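Local coordinates for protein excinuclease ABC, subunit A. (PDB 2VF7) that binds DNA and zinc and hydrolyses ATP as a UvrA-family ABC protein, and probably takes part in recognising damaged DNA, at residues K592-T597 / Q726-L731; F632-K637 / T670-E675; E642-E647 / A662-C667. The protein carries 1 engineered substitution. One frame throughout, in Å; residues are numbered along the deposited sequence. Where two conformers were deposited one is given.

Contact 1 of 3, residues K592-T597 / Q726-L731; sequences KPIGRT and QPATEL. With ADP (adenosine-5'-diphosphate), chain E.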
loop_
_atom_site.group_PDB
_atom_site.type_symbol
_atom_site.label_atom_id
_atom_site.label_comp_id
_atom_site.label_asym_id
_atom_site.label_seq_id
_atom_site.Cartn_x
_atom_site.Cartn_y
_atom_site.Cartn_z
ATOM N N LYS A 592 -20.396 15.176 15.795
ATOM C CA LYS A 592 -19.901 15.222 14.408
ATOM C C LYS A 592 -19.056 16.482 14.114
ATOM O O LYS A 592 -19.158 17.466 14.845
ATOM C CB LYS A 592 -21.069 15.106 13.409
ATOM C CG LYS A 592 -22.219 14.232 13.888
ATOM C CD LYS A 592 -22.724 13.258 12.837
ATOM C CE LYS A 592 -21.831 12.027 12.741
ATOM N NZ LYS A 592 -22.616 10.797 12.374
ATOM N N PRO A 593 -18.215 16.445 13.057
ATOM C CA PRO A 593 -17.350 17.590 12.736
ATOM C C PRO A 593 -18.137 18.807 12.262
ATOM O O PRO A 593 -19.307 18.678 11.892
ATOM C CB PRO A 593 -16.471 17.065 11.593
ATOM C CG PRO A 593 -16.660 15.573 11.579
ATOM C CD PRO A 593 -18.011 15.323 12.120
ATOM N N ILE A 594 -17.499 19.977 12.245
ATOM C CA ILE A 594 -18.181 21.161 11.763
ATOM C C ILE A 594 -18.275 21.094 10.238
ATOM O O ILE A 594 -19.305 21.480 9.666
ATOM C CB ILE A 594 -17.580 22.488 12.301
ATOM C CG1 ILE A 594 -16.097 22.640 11.944
ATOM C CG2 ILE A 594 -17.824 22.610 13.805
ATOM C CD1 ILE A 594 -15.538 24.045 12.180
ATOM N N GLY A 595 -17.212 20.579 9.600
ATOM C CA GLY A 595 -17.207 20.175 8.184
ATOM C C GLY A 595 -16.329 18.943 7.981
ATOM O O GLY A 595 -15.569 18.565 8.875
ATOM N N ARG A 596 -16.434 18.322 6.805
ATOM C CA ARG A 596 -15.689 17.097 6.472
ATOM C C ARG A 596 -14.341 17.328 5.764
ATOM O O ARG A 596 -13.520 16.411 5.674
ATOM C CB ARG A 596 -16.554 16.154 5.619
ATOM C CG ARG A 596 -17.528 15.263 6.407
ATOM C CD ARG A 596 -18.592 16.099 7.132
ATOM N NE ARG A 596 -19.633 15.298 7.776
ATOM C CZ ARG A 596 -20.408 15.733 8.771
ATOM N NH1 ARG A 596 -20.249 16.966 9.249
ATOM N NH2 ARG A 596 -21.335 14.927 9.293
ATOM N N THR A 597 -14.140 18.550 5.253
ATOM C CA THR A 597 -12.943 18.936 4.500
ATOM C C THR A 597 -12.347 20.162 5.170
ATOM O O THR A 597 -12.960 20.708 6.083
ATOM C CB THR A 597 -13.257 19.253 3.023
ATOM O OG1 THR A 597 -13.952 20.506 2.939
ATOM C CG2 THR A 597 -14.094 18.144 2.386
ATOM N N GLN A 726 -8.210 27.526 11.478
ATOM C CA GLN A 726 -7.709 26.149 11.655
ATOM C C GLN A 726 -8.701 25.204 11.002
ATOM O O GLN A 726 -9.879 25.251 11.339
ATOM C CB GLN A 726 -7.503 25.820 13.138
ATOM C CG GLN A 726 -6.748 24.524 13.348
ATOM C CD GLN A 726 -6.406 24.209 14.791
ATOM O OE1 GLN A 726 -6.462 25.068 15.685
ATOM N NE2 GLN A 726 -6.008 22.966 15.021
ATOM N N PRO A 727 -8.243 24.368 10.033
ATOM C CA PRO A 727 -9.170 23.518 9.285
ATOM C C PRO A 727 -9.870 22.533 10.209
ATOM O O PRO A 727 -9.281 22.115 11.194
ATOM C CB PRO A 727 -8.252 22.734 8.343
ATOM C CG PRO A 727 -7.026 23.503 8.267
ATOM C CD PRO A 727 -6.857 24.136 9.608
ATOM N N ALA A 728 -11.095 22.151 9.858
ATOM C CA ALA A 728 -11.937 21.265 10.660
ATOM C C ALA A 728 -11.420 19.832 10.724
ATOM O O ALA A 728 -11.744 19.072 11.637
ATOM C CB ALA A 728 -13.349 21.274 10.083
ATOM N N THR A 729 -10.631 19.448 9.734
ATOM C CA THR A 729 -10.106 18.093 9.696
ATOM C C THR A 729 -9.042 17.857 10.788
ATOM O O THR A 729 -8.706 16.705 11.085
ATOM C CB THR A 729 -9.591 17.738 8.274
ATOM O OG1 THR A 729 -8.833 18.837 7.755
ATOM C CG2 THR A 729 -10.776 17.463 7.340
ATOM N N GLU A 730 -8.539 18.951 11.383
ATOM C CA GLU A 730 -7.547 18.913 12.472
ATOM C C GLU A 730 -8.202 18.888 13.850
ATOM O O GLU A 730 -7.520 19.036 14.856
ATOM C CB GLU A 730 -6.656 20.171 12.396
ATOM C CG GLU A 730 -5.834 20.261 11.134
ATOM C CD GLU A 730 -4.805 21.358 11.145
ATOM O OE1 GLU A 730 -3.883 21.314 10.291
ATOM O OE2 GLU A 730 -4.901 22.280 11.987
ATOM N N LEU A 731 -9.528 18.757 13.909
ATOM C CA LEU A 731 -10.236 18.937 15.188
ATOM C C LEU A 731 -10.882 17.667 15.703
ATOM O O LEU A 731 -11.352 16.841 14.932
ATOM C CB LEU A 731 -11.264 20.068 15.121
ATOM C CG LEU A 731 -10.889 21.483 14.648
ATOM C CD1 LEU A 731 -12.056 22.409 14.852
ATOM C CD2 LEU A 731 -9.675 22.076 15.324
HETATM P PB ADP E . -4.652 17.172 23.697
HETATM O O1B ADP E . -4.343 17.183 25.166
HETATM O O2B ADP E . -5.938 17.860 23.346
HETATM O O3B ADP E . -4.552 15.781 23.098
HETATM P PA ADP E . -3.520 18.302 21.404
HETATM O O1A ADP E . -4.879 17.894 20.832
HETATM O O2A ADP E . -2.281 17.717 20.810
HETATM O O3A ADP E . -3.499 18.061 22.990
HETATM O "O5'" ADP E . -3.400 19.891 21.184
HETATM C "C5'" ADP E . -2.174 20.628 21.171
HETATM C "C4'" ADP E . -2.149 21.493 19.922
HETATM O "O4'" ADP E . -2.015 20.636 18.782
HETATM C "C3'" ADP E . -3.409 22.324 19.678
HETATM O "O3'" ADP E . -3.068 23.642 19.182
HETATM C "C2'" ADP E . -4.141 21.502 18.627
HETATM O "O2'" ADP E . -5.072 22.254 17.855
HETATM C "C1'" ADP E . -2.992 20.946 17.794
HETATM N N9 ADP E . -3.330 19.704 17.072
HETATM C C8 ADP E . -3.690 18.537 17.649
HETATM N N7 ADP E . -3.952 17.574 16.745
HETATM C C5 ADP E . -3.741 18.142 15.542
HETATM C C6 ADP E . -3.796 17.666 14.149
HETATM N N6 ADP E . -4.172 16.389 13.878
HETATM N N1 ADP E . -3.492 18.547 13.181
HETATM C C2 ADP E . -3.122 19.824 13.436
HETATM N N3 ADP E . -3.036 20.319 14.677
HETATM C C4 ADP E . -3.323 19.534 15.755
HETATM O O HOH W 1 -14.419 19.546 12.915
#
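A728 pushes its methyl group into the bend of the 592-597 loop. I594 CG1 lies 3.6 Å from A728 CB, and the carbonyl oxygen of G595 comes within 3.7 Å of the same carbon. I594 CG1 sits between its backbone N and carbonyl carbon (chi1 58°), which points that branch at the alanine. Next along the 3-10 turn, T729 uses its methyl rather than its hydroxyl: CG2 is 3.4 Å from the backbone O of R596 and rests on the T597 carbonyl carbon. No direct hydrogen bond crosses here; instead a water accepts from I594 N and donates to A728 O at 3.0 Å, and that same oxygen receives L731 N.

The far side of the turn meets ADP. Q726, its chain extended, donates from NE2 to the ribose O2' in a nearly straight bond of 3.1 Å. E730 brings CD to 3.2 Å from C2 of the adenine, and its OE2 takes a weak bond from Q726 NE2. An alanine in place of E730 would keep CB by the adenine but would probably open a gap at C2 and cost Q726 NE2 its weak second partner. The phosphate end of this nucleotide is held by K49, S50 and G46 of a P-loop in the other half of the chain, while L731 begins an LSGGE sequence: this is the signature-motif side of an ABC ATPase nucleotide site.

Contact 2 of 3, residues F632-K637 / T670-E675; sequences FSFNVK and TRYNAE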
loop_
_atom_site.group_PDB
_atom_site.type_symbol
_atom_site.label_atom_id
_atom_site.label_comp_id
_atom_site.label_asym_id
_atom_site.label_seq_id
_atom_site.Cartn_x
_atom_site.Cartn_y
_atom_site.Cartn_z
ATOM N N PHE A 632 -12.068 38.444 -0.407
ATOM C CA PHE A 632 -11.449 37.960 0.821
ATOM C C PHE A 632 -12.131 36.686 1.301
ATOM O O PHE A 632 -11.857 36.192 2.393
ATOM C CB PHE A 632 -11.383 39.071 1.889
ATOM C CG PHE A 632 -10.652 40.318 1.428
ATOM C CD1 PHE A 632 -9.265 40.406 1.516
ATOM C CD2 PHE A 632 -11.349 41.392 0.891
ATOM C CE1 PHE A 632 -8.575 41.552 1.063
ATOM C CE2 PHE A 632 -10.668 42.548 0.428
ATOM C CZ PHE A 632 -9.281 42.631 0.532
ATOM N N SER A 633 -13.017 36.157 0.462
ATOM C CA SER A 633 -13.600 34.854 0.676
ATOM C C SER A 633 -12.671 33.786 0.094
ATOM O O SER A 633 -12.066 33.986 -0.962
ATOM C CB SER A 633 -14.970 34.777 -0.009
ATOM O OG SER A 633 -15.728 33.669 0.462
ATOM N N PHE A 634 -12.534 32.659 0.777
ATOM C CA PHE A 634 -11.868 31.508 0.160
ATOM C C PHE A 634 -12.917 30.525 -0.348
ATOM O O PHE A 634 -12.579 29.406 -0.695
ATOM C CB PHE A 634 -10.899 30.825 1.134
ATOM C CG PHE A 634 -11.510 30.484 2.459
ATOM C CD1 PHE A 634 -12.239 29.308 2.624
ATOM C CD2 PHE A 634 -11.379 31.345 3.540
ATOM C CE1 PHE A 634 -12.830 29.016 3.824
ATOM C CE2 PHE A 634 -11.968 31.055 4.744
ATOM C CZ PHE A 634 -12.681 29.900 4.896
ATOM N N ASN A 635 -14.188 30.936 -0.390
ATOM C CA ASN A 635 -15.258 30.083 -0.938
ATOM C C ASN A 635 -15.747 30.549 -2.283
ATOM O O ASN A 635 -16.620 29.945 -2.904
ATOM C CB ASN A 635 -16.400 29.892 0.056
ATOM C CG ASN A 635 -15.948 29.147 1.262
ATOM O OD1 ASN A 635 -15.145 28.238 1.139
ATOM N ND2 ASN A 635 -16.404 29.546 2.438
ATOM N N VAL A 636 -15.117 31.601 -2.754
ATOM C CA VAL A 636 -15.491 32.220 -3.994
ATOM C C VAL A 636 -14.205 32.421 -4.806
ATOM O O VAL A 636 -13.167 32.788 -4.264
ATOM C CB VAL A 636 -16.306 33.538 -3.717
ATOM C CG1 VAL A 636 -16.281 34.500 -4.885
ATOM C CG2 VAL A 636 -17.754 33.199 -3.374
ATOM N N LYS A 637 -14.290 32.147 -6.100
ATOM C CA LYS A 637 -13.196 32.357 -7.038
ATOM C C LYS A 637 -12.816 33.847 -7.125
ATOM O O LYS A 637 -13.685 34.725 -6.982
ATOM C CB LYS A 637 -13.636 31.795 -8.391
ATOM C CG LYS A 637 -12.822 32.177 -9.569
ATOM C CD LYS A 637 -13.668 32.067 -10.844
ATOM C CE LYS A 637 -14.584 33.290 -11.004
ATOM N NZ LYS A 637 -15.295 33.276 -12.297
ATOM N N THR A 670 -1.962 29.445 3.362
ATOM C CA THR A 670 -2.556 30.773 3.548
ATOM C C THR A 670 -3.967 30.848 2.987
ATOM O O THR A 670 -4.812 31.509 3.582
ATOM C CB THR A 670 -1.689 31.933 2.988
ATOM O OG1 THR A 670 -1.706 31.935 1.546
ATOM C CG2 THR A 670 -0.232 31.837 3.512
ATOM N N ARG A 671 -4.223 30.117 1.895
ATOM C CA ARG A 671 -5.544 30.006 1.217
ATOM C C ARG A 671 -5.826 31.095 0.161
ATOM O O ARG A 671 -6.887 31.066 -0.485
ATOM C CB ARG A 671 -6.703 30.030 2.199
ATOM C CG ARG A 671 -6.908 28.867 3.110
ATOM C CD ARG A 671 -8.184 29.125 3.963
ATOM N NE ARG A 671 -8.252 28.301 5.173
ATOM C CZ ARG A 671 -9.044 27.235 5.341
ATOM N NH1 ARG A 671 -9.861 26.837 4.376
ATOM N NH2 ARG A 671 -9.035 26.569 6.494
ATOM N N TYR A 672 -4.899 32.042 -0.007
ATOM C CA TYR A 672 -5.117 33.199 -0.882
ATOM C C TYR A 672 -3.959 33.405 -1.825
ATOM O O TYR A 672 -2.843 32.969 -1.528
ATOM C CB TYR A 672 -5.325 34.476 -0.051
ATOM C CG TYR A 672 -6.566 34.449 0.819
ATOM C CD1 TYR A 672 -7.791 34.899 0.331
ATOM C CD2 TYR A 672 -6.516 33.939 2.147
ATOM C CE1 TYR A 672 -8.940 34.865 1.139
ATOM C CE2 TYR A 672 -7.662 33.901 2.964
ATOM C CZ TYR A 672 -8.865 34.365 2.443
ATOM O OH TYR A 672 -9.991 34.348 3.228
ATOM N N ASN A 673 -4.213 34.058 -2.963
ATOM C CA ASN A 673 -3.118 34.444 -3.858
ATOM C C ASN A 673 -2.290 35.559 -3.221
ATOM O O ASN A 673 -2.669 36.076 -2.175
ATOM C CB ASN A 673 -3.574 34.735 -5.310
ATOM C CG ASN A 673 -4.512 35.920 -5.423
ATOM O OD1 ASN A 673 -4.402 36.894 -4.685
ATOM N ND2 ASN A 673 -5.428 35.852 -6.371
ATOM N N ALA A 674 -1.146 35.884 -3.821
ATOM C CA ALA A 674 -0.177 36.810 -3.240
ATOM C C ALA A 674 -0.676 38.240 -3.254
ATOM O O ALA A 674 -0.336 39.032 -2.388
ATOM C CB ALA A 674 1.146 36.724 -3.994
ATOM N N GLU A 675 -1.463 38.571 -4.266
ATOM C CA GLU A 675 -1.953 39.927 -4.463
ATOM C C GLU A 675 -3.008 40.291 -3.417
ATOM O O GLU A 675 -3.107 41.441 -3.001
ATOM C CB GLU A 675 -2.509 40.055 -5.876
ATOM C CG GLU A 675 -3.215 41.343 -6.158
ATOM C CD GLU A 675 -3.755 41.386 -7.552
ATOM O OE1 GLU A 675 -3.296 40.560 -8.379
ATOM O OE2 GLU A 675 -4.622 42.250 -7.825
#
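F634 and R671 mark the closest approach of two irregular loops, with their CA atoms 6.6 Å apart. Neither loop is helix or strand, and no backbone-to-backbone bond joins them. The 632-637 loop is folded back by an ST turn, in which N635 N donates to S633 OG. On the other side R671 has a positive phi and sends its side chain toward F634.

Two different groups meet the phenylalanine ring, one over a face and one at the edge. F634 CG lies between its backbone N and carbonyl carbon (chi1 52°), the position from which the ring presents one face to R671 and its CD2 edge to Y672. Across that face runs the extended R671 chain: CD lies 4.1 Å from the ring centroid in a CH-pi contact, and the guanidinium follows as a cation-pi partner with CZ at 4.6 Å. The two planes are 39° apart, so the guanidinium is tilted rather than stacked flat, and NH1 comes nearest, 3.7 Å from F634 CE1. At the ring edge, in plane, Y672 OH approaches F634 CD2 to 3.3 Å. That hydroxyl donates to the carbonyl O of F632 at 2.8 Å, arriving 46° above the carbonyl plane.

R671 is buried, and its charged end is satisfied from beyond the two loops: NH2 donates to G725 O, and NH1 to both P598 O and G646 O. These bonds fix the guanidinium's rotation over the ring. F632 itself turns away to meet F616, while Y672 packs on F609, I686 and L690. Tied through G646 to the C644-E647 turn, and with its side chain about 6 Å from the zinc ion at the nearest atoms, R671 packs behind the four-cysteine zinc module of this ABC ATPase half.

Contact 3 of 3, residues E642-E647 / A662-C667; sequences EHCQGE and APCPVC. With ZN (zinc ion), chain G.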
loop_
_atom_site.group_PDB
_atom_site.type_symbol
_atom_site.label_atom_id
_atom_site.label_comp_id
_atom_site.label_asym_id
_atom_site.label_seq_id
_atom_site.Cartn_x
_atom_site.Cartn_y
_atom_site.Cartn_z
ATOM N N GLU A 642 -6.352 29.304 -6.185
ATOM C CA GLU A 642 -7.198 28.408 -6.951
ATOM C C GLU A 642 -6.586 27.027 -7.139
ATOM O O GLU A 642 -7.254 26.124 -7.647
ATOM C CB GLU A 642 -7.580 29.017 -8.308
ATOM C CG GLU A 642 -8.998 28.637 -8.742
ATOM C CD GLU A 642 -10.032 29.161 -7.751
ATOM O OE1 GLU A 642 -9.767 30.194 -7.100
ATOM O OE2 GLU A 642 -11.106 28.547 -7.614
ATOM N N HIS A 643 -5.327 26.861 -6.731
ATOM C CA HIS A 643 -4.664 25.554 -6.809
ATOM C C HIS A 643 -5.297 24.565 -5.817
ATOM O O HIS A 643 -5.447 23.376 -6.114
ATOM C CB HIS A 643 -3.156 25.707 -6.563
ATOM C CG HIS A 643 -2.383 24.422 -6.644
ATOM N ND1 HIS A 643 -1.720 24.023 -7.784
ATOM C CD2 HIS A 643 -2.143 23.466 -5.715
ATOM C CE1 HIS A 643 -1.117 22.870 -7.557
ATOM N NE2 HIS A 643 -1.361 22.508 -6.311
ATOM N N CYS A 644 -5.676 25.085 -4.649
ATOM C CA CYS A 644 -6.336 24.316 -3.586
ATOM C C CYS A 644 -7.758 24.804 -3.404
ATOM O O CYS A 644 -8.442 24.346 -2.506
ATOM C CB CYS A 644 -5.597 24.499 -2.271
ATOM S SG CYS A 644 -5.463 26.247 -1.861
ATOM N N GLN A 645 -8.184 25.745 -4.248
ATOM C CA GLN A 645 -9.526 26.323 -4.191
ATOM C C GLN A 645 -9.810 26.954 -2.817
ATOM O O GLN A 645 -10.933 26.904 -2.305
ATOM C CB GLN A 645 -10.577 25.259 -4.527
ATOM C CG GLN A 645 -10.770 24.963 -6.008
ATOM C CD GLN A 645 -12.162 24.382 -6.303
ATOM O OE1 GLN A 645 -12.969 24.163 -5.386
ATOM N NE2 GLN A 645 -12.449 24.144 -7.576
ATOM N N GLY A 646 -8.777 27.519 -2.201
ATOM C CA GLY A 646 -8.943 28.199 -0.918
ATOM C C GLY A 646 -9.028 27.330 0.319
ATOM O O GLY A 646 -9.339 27.839 1.401
ATOM N N GLU A 647 -8.761 26.031 0.180
ATOM C CA GLU A 647 -8.757 25.108 1.327
ATOM C C GLU A 647 -7.442 25.119 2.105
ATOM O O GLU A 647 -7.397 24.696 3.255
ATOM C CB GLU A 647 -9.090 23.681 0.891
ATOM C CG GLU A 647 -10.414 23.590 0.174
ATOM C CD GLU A 647 -10.971 22.191 0.078
ATOM O OE1 GLU A 647 -10.254 21.219 0.423
ATOM O OE2 GLU A 647 -12.146 22.072 -0.341
ATOM N N ALA A 662 -1.878 17.471 3.235
ATOM C CA ALA A 662 -0.601 18.184 3.239
ATOM C C ALA A 662 -0.850 19.654 2.894
ATOM O O ALA A 662 -1.871 19.967 2.283
ATOM C CB ALA A 662 0.342 17.560 2.234
ATOM N N PRO A 663 0.059 20.572 3.297
ATOM C CA PRO A 663 -0.210 21.984 2.947
ATOM C C PRO A 663 -0.105 22.202 1.438
ATOM O O PRO A 663 0.691 21.545 0.779
ATOM C CB PRO A 663 0.883 22.760 3.693
ATOM C CG PRO A 663 1.490 21.773 4.669
ATOM C CD PRO A 663 1.321 20.423 4.049
ATOM N N CYS A 664 -0.928 23.089 0.894
ATOM C CA CYS A 664 -0.900 23.400 -0.526
ATOM C C CYS A 664 0.503 23.846 -0.974
ATOM O O CYS A 664 1.112 24.694 -0.339
ATOM C CB CYS A 664 -1.931 24.480 -0.824
ATOM S SG CYS A 664 -1.936 25.052 -2.511
ATOM N N PRO A 665 1.035 23.246 -2.062
ATOM C CA PRO A 665 2.367 23.602 -2.561
ATOM C C PRO A 665 2.506 25.043 -3.074
ATOM O O PRO A 665 3.617 25.519 -3.254
ATOM C CB PRO A 665 2.581 22.610 -3.701
ATOM C CG PRO A 665 1.216 22.192 -4.103
ATOM C CD PRO A 665 0.432 22.160 -2.857
ATOM N N VAL A 666 1.389 25.734 -3.274
ATOM C CA VAL A 666 1.395 27.071 -3.879
ATOM C C VAL A 666 1.148 28.201 -2.869
ATOM O O VAL A 666 1.792 29.233 -2.921
ATOM C CB VAL A 666 0.359 27.164 -5.002
ATOM C CG1 VAL A 666 0.385 28.545 -5.651
ATOM C CG2 VAL A 666 0.618 26.106 -6.022
ATOM N N CYS A 667 0.212 28.031 -1.952
ATOM C CA CYS A 667 -0.005 29.070 -0.956
ATOM C C CYS A 667 0.560 28.642 0.384
ATOM O O CYS A 667 0.713 29.468 1.287
ATOM C CB CYS A 667 -1.479 29.446 -0.855
ATOM S SG CYS A 667 -2.506 28.147 -0.208
HETATM ZN ZN ZN G . -3.280 27.016 -2.069
#
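H643 meets all of the 664-666 turn with its imidazole. Its CG is anti to the backbone N (chi1 -179°), and V666 CG2 sits over one face of the ring, 3.6 Å from the centroid, as a CH-pi contact. The H643 and P665 side chains cross at about a right angle, with P665 CG 3.4 Å from H643 NE2, and C664 SG approaches H643 CD2 obliquely at 3.6 Å. Next comes C644, whose SG lies between the backbone N and carbonyl carbon (chi1 56°) and binds the zinc ion at 2.3 Å. Its CB packs against C664 CB, so the two cysteines touch through their carbons as well as sharing the metal. From C644 the chain makes a type I' turn, with E647 N returning to C644 O; the positive phi at G646 suits glycine. E647 closes the turn and forms a salt bridge with R599.

On the facing segment C664 SG and C667 SG bind the zinc at 2.4 and 2.3 Å, and C641 completes the set of four. V666 N donates to C664 SG at 3.5 Å, the amide-to-sulfur bond familiar from zinc knuckles. Four sulfurs round one zinc, if all are thiolates, would carry a net charge of about -2, which such N-H groups would probably soften; through the metal the site ties the 642-647 loop to the end of strand 660-663 and the turn after it.

In the fold
The contacts are nested along the chain: 642-647/662-667 lies inside the loop closed by 632-637/670-675, which lies inside the one closed by contact 1. The antiparallel pair 649-652 and 660-663 forms the hairpin at the middle. Centres of contacts 2 and 3 are 10 Å apart, while contact 1 is 19 Å from contact 2 and 17 Å from contact 3. P727 CG of contact 1 touches R671 NH2 at 4.1 Å, and T597 packs near E647. R599, in sequence just after contact 1's first segment, also bonds to F634 O; all six segments lie in the ABC transporter range. The zinc module is therefore continuous in packing with the turn that carries Q726 and E730 to ADP.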